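Local coordinates for protein arylamine n-acetyltransferase (Mycobacterium smegmatis, PDB 1W5R) that belongs to the arylamine N-acetyltransferases, enzymes that transfer an acetyl group to arylamines through a catalytic triad, at residues L138-R143 with Q150-E155. The protein carries 1 engineered substitution. Sequence-based numbering, arbitrary orientation.
Sequences LTSPIR and QQTRHE
Gln-150 uses its carboxamide to grip the backbone of Arg-143, tying strand 142-143, at the edge of the antiparallel sheet in this arylamine N-acetyltransferase fold, to the segment that leads from strand 149-150 into strand 157-162. The Gln-150 chain runs extended beyond CG (chi2 -172°), which carries the amide across to Arg-143. There Gln-150 OE1 accepts from Arg-143 N at 2.9 Å, in the carbonyl plane and on a lone pair, while Gln-150 NE2 donates to Arg-143 O at 2.9 Å. With both polar atoms engaged by one residue, the amide is fixed in rotation. Gln-150 OE1 also lies over one face of the Arg-143 guanidinium, toward its rim; NE of that group forms a salt bridge with Glu-145. Between the polar ends, the methyl CG2 of Thr-152 rests 4.0 Å from Ile-142 CG2 and equally close to Leu-138 CD2. Thr-152 OG1 receives His-154 N in an ST turn, donates to Glu-155 O, and accepts from a water that in turn takes the N-H of Thr-139. Farther along, Ser-140 OG accepts from Arg-153 N at 3.0 Å. Arg-153 NH1 forms a salt bridge with Asp-218 OD1, and a bend at chi3 (-56°) lets Arg-153 NE reach Thr-139 O at 2.8 Å, nearly in the guanidinium plane, with an N-H...O angle of 164°.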
ATOM      1  N   LEU A 138     -21.676   1.825   5.248  1.00  9.24           N
ATOM      2  CA  LEU A 138     -21.827   2.155   6.672  1.00  9.11           C
ATOM      3  C   LEU A 138     -21.346   1.029   7.571  1.00  9.59           C
ATOM      4  O   LEU A 138     -21.656  -0.135   7.333  1.00  9.96           O
ATOM      5  CB  LEU A 138     -23.283   2.438   7.012  1.00  9.57           C
ATOM      6  CG  LEU A 138     -23.799   3.866   6.833  1.00 10.93           C
ATOM      7  CD1 LEU A 138     -25.309   3.914   6.958  1.00 12.90           C
ATOM      8  CD2 LEU A 138     -23.178   4.807   7.860  1.00 11.14           C
ATOM      9  N   THR A 139     -20.584   1.399   8.605  1.00  9.59           N
ATOM     10  CA  THR A 139     -20.025   0.424   9.534  1.00 10.02           C
ATOM     11  C   THR A 139     -20.682   0.487  10.910  1.00 10.63           C
ATOM     12  O   THR A 139     -20.270  -0.224  11.843  1.00 11.13           O
ATOM     13  CB  THR A 139     -18.507   0.606   9.664  1.00  9.81           C
ATOM     14  OG1 THR A 139     -18.221   1.909  10.195  1.00 10.56           O
ATOM     15  CG2 THR A 139     -17.828   0.406   8.281  1.00  9.92           C
ATOM     16  N   SER A 140     -21.718   1.315  11.006  1.00 11.37           N
ATOM     17  CA  SER A 140     -22.611   1.364  12.169  1.00 12.13           C
ATOM     18  C   SER A 140     -24.010   1.564  11.634  1.00 12.80           C
ATOM     19  O   SER A 140     -24.181   2.126  10.558  1.00 12.98           O
ATOM     20  CB  SER A 140     -22.306   2.591  13.052  1.00 12.73           C
ATOM     21  OG  SER A 140     -20.964   2.628  13.468  1.00 13.45           O
ATOM     22  N   PRO A 141     -25.033   1.171  12.416  1.00 13.13           N
ATOM     23  CA  PRO A 141     -26.356   1.692  12.129  1.00 13.76           C
ATOM     24  C   PRO A 141     -26.356   3.177  12.489  1.00 13.63           C
ATOM     25  O   PRO A 141     -25.652   3.577  13.429  1.00 14.79           O
ATOM     26  CB  PRO A 141     -27.257   0.921  13.103  1.00 13.72           C
ATOM     27  CG  PRO A 141     -26.381   0.529  14.217  1.00 14.61           C
ATOM     28  CD  PRO A 141     -25.009   0.316  13.621  1.00 13.35           C
ATOM     29  N   ILE A 142     -27.102   3.992  11.753  1.00 13.10           N
ATOM     30  CA  ILE A 142     -27.254   5.404  12.126  1.00 13.51           C
ATOM     31  C   ILE A 142     -28.728   5.724  12.225  1.00 14.18           C
ATOM     32  O   ILE A 142     -29.559   4.991  11.689  1.00 14.61           O
ATOM     33  CB  ILE A 142     -26.522   6.389  11.157  1.00 13.63           C
ATOM     34  CG1 ILE A 142     -27.171   6.393   9.762  1.00 13.26           C
ATOM     35  CG2 ILE A 142     -25.023   6.080  11.093  1.00 14.08           C
ATOM     36  CD1 ILE A 142     -26.621   7.453   8.818  1.00 12.98           C
ATOM     37  N   ARG A 143     -29.065   6.795  12.935  1.00 15.08           N
ATOM     38  CA  ARG A 143     -30.468   7.186  13.043  1.00 16.36           C
ATOM     39  C   ARG A 143     -30.970   7.635  11.686  1.00 16.04           C
ATOM     40  O   ARG A 143     -30.330   8.431  11.019  1.00 15.63           O
ATOM     41  CB  ARG A 143     -30.674   8.277  14.099  1.00 16.27           C
ATOM     42  CG  ARG A 143     -30.214   7.886  15.494  1.00 17.71           C
ATOM     43  CD  ARG A 143     -30.710   8.857  16.558  1.00 19.59           C
ATOM     44  NE  ARG A 143     -30.490  10.244  16.149  1.00 24.15           N
ATOM     45  CZ  ARG A 143     -29.318  10.875  16.218  1.00 26.82           C
ATOM     46  NH1 ARG A 143     -28.242  10.248  16.676  1.00 28.10           N
ATOM     47  NH2 ARG A 143     -29.220  12.138  15.822  1.00 28.57           N
ATOM     48  N   GLN A 150     -23.496  12.305  11.998  1.00 14.21           N
ATOM     49  CA  GLN A 150     -23.478  11.194  12.927  1.00 13.15           C
ATOM     50  C   GLN A 150     -22.159  10.452  12.841  1.00 13.57           C
ATOM     51  O   GLN A 150     -21.707  10.097  11.742  1.00 13.23           O
ATOM     52  CB  GLN A 150     -24.634  10.237  12.633  1.00 13.33           C
ATOM     53  CG  GLN A 150     -26.009  10.880  12.723  1.00 13.71           C
ATOM     54  CD  GLN A 150     -27.118   9.859  12.611  1.00 13.91           C
ATOM     55  OE1 GLN A 150     -27.195   8.923  13.410  1.00 13.72           O
ATOM     56  NE2 GLN A 150     -27.978  10.024  11.608  1.00 14.51           N
ATOM     57  N   GLN A 151     -21.528  10.230  13.992  1.00 13.58           N
ATOM     58  CA  GLN A 151     -20.318   9.424  14.063  1.00 13.62           C
ATOM     59  C   GLN A 151     -20.650   7.948  13.860  1.00 13.64           C
ATOM     60  O   GLN A 151     -21.778   7.494  14.144  1.00 14.29           O
ATOM     61  CB  GLN A 151     -19.586   9.638  15.398  1.00 13.76           C
ATOM     62  CG  GLN A 151     -19.196  11.117  15.707  1.00 14.78           C
ATOM     63  CD  GLN A 151     -18.254  11.748  14.664  1.00 16.51           C
ATOM     64  OE1 GLN A 151     -17.485  11.054  13.981  1.00 18.37           O
ATOM     65  NE2 GLN A 151     -18.287  13.077  14.572  1.00 18.05           N
ATOM     66  N   THR A 152     -19.668   7.220  13.336  1.00 13.19           N
ATOM     67  CA  THR A 152     -19.744   5.768  13.138  1.00 13.16           C
ATOM     68  C   THR A 152     -18.440   5.141  13.648  1.00 13.24           C
ATOM     69  O   THR A 152     -17.585   5.843  14.222  1.00 13.88           O
ATOM     70  CB  THR A 152     -19.926   5.410  11.633  1.00 13.09           C
ATOM     71  OG1 THR A 152     -18.698   5.642  10.919  1.00 11.88           O
ATOM     72  CG2 THR A 152     -21.067   6.230  11.009  1.00 11.84           C
ATOM     73  N   ARG A 153     -18.269   3.836  13.416  1.00 13.55           N
ATOM     74  CA  ARG A 153     -17.006   3.157  13.749  1.00 14.18           C
ATOM     75  C   ARG A 153     -15.825   3.691  12.936  1.00 13.76           C
ATOM     76  O   ARG A 153     -14.667   3.471  13.299  1.00 13.74           O
ATOM     77  CB  ARG A 153     -17.095   1.634  13.559  1.00 14.59           C
ATOM     78  CG  ARG A 153     -18.095   0.908  14.434  1.00 15.81           C
ATOM     79  CD  ARG A 153     -17.882  -0.599  14.385  1.00 14.53           C
ATOM     80  NE  ARG A 153     -17.927  -1.145  13.025  1.00 15.49           N
ATOM     81  CZ  ARG A 153     -16.976  -1.891  12.460  1.00 14.24           C
ATOM     82  NH1 ARG A 153     -15.860  -2.221  13.106  1.00 14.24           N
ATOM     83  NH2 ARG A 153     -17.146  -2.328  11.223  1.00 14.62           N
ATOM     84  N   HIS A 154     -16.121   4.377  11.833  1.00 12.95           N
ATOM     85  CA  HIS A 154     -15.103   4.925  10.944  1.00 13.14           C
ATOM     86  C   HIS A 154     -15.361   6.422  10.772  1.00 13.58           C
ATOM     87  O   HIS A 154     -15.223   7.160  11.756  1.00 15.45           O
ATOM     88  CB  HIS A 154     -15.046   4.135   9.620  1.00 12.29           C
ATOM     89  CG  HIS A 154     -14.744   2.681   9.820  1.00 12.35           C
ATOM     90  ND1 HIS A 154     -13.543   2.101   9.479  1.00 13.90           N
ATOM     91  CD2 HIS A 154     -15.482   1.704  10.400  1.00  8.87           C
ATOM     92  CE1 HIS A 154     -13.571   0.816   9.805  1.00 10.32           C
ATOM     93  NE2 HIS A 154     -14.738   0.553  10.364  1.00 13.43           N
ATOM     94  N   GLU A 155     -15.754   6.866   9.578  1.00 13.20           N
ATOM     95  CA  GLU A 155     -15.903   8.302   9.280  1.00 13.16           C
ATOM     96  C   GLU A 155     -17.279   8.793   9.701  1.00 12.32           C
ATOM     97  O   GLU A 155     -18.211   7.999   9.843  1.00 11.31           O
ATOM     98  CB  GLU A 155     -15.755   8.588   7.769  1.00 14.52           C
ATOM     99  CG  GLU A 155     -14.569   7.968   7.094  1.00 15.78           C
ATOM    100  CD  GLU A 155     -14.865   6.589   6.526  1.00 17.01           C
ATOM    101  OE1 GLU A 155     -15.784   5.899   7.016  1.00 14.99           O
ATOM    102  OE2 GLU A 155     -14.138   6.181   5.609  1.00 20.38           O
TER
HETATM  103  O   HOH W   1     -19.133   3.878   8.624  1.00 11.07           O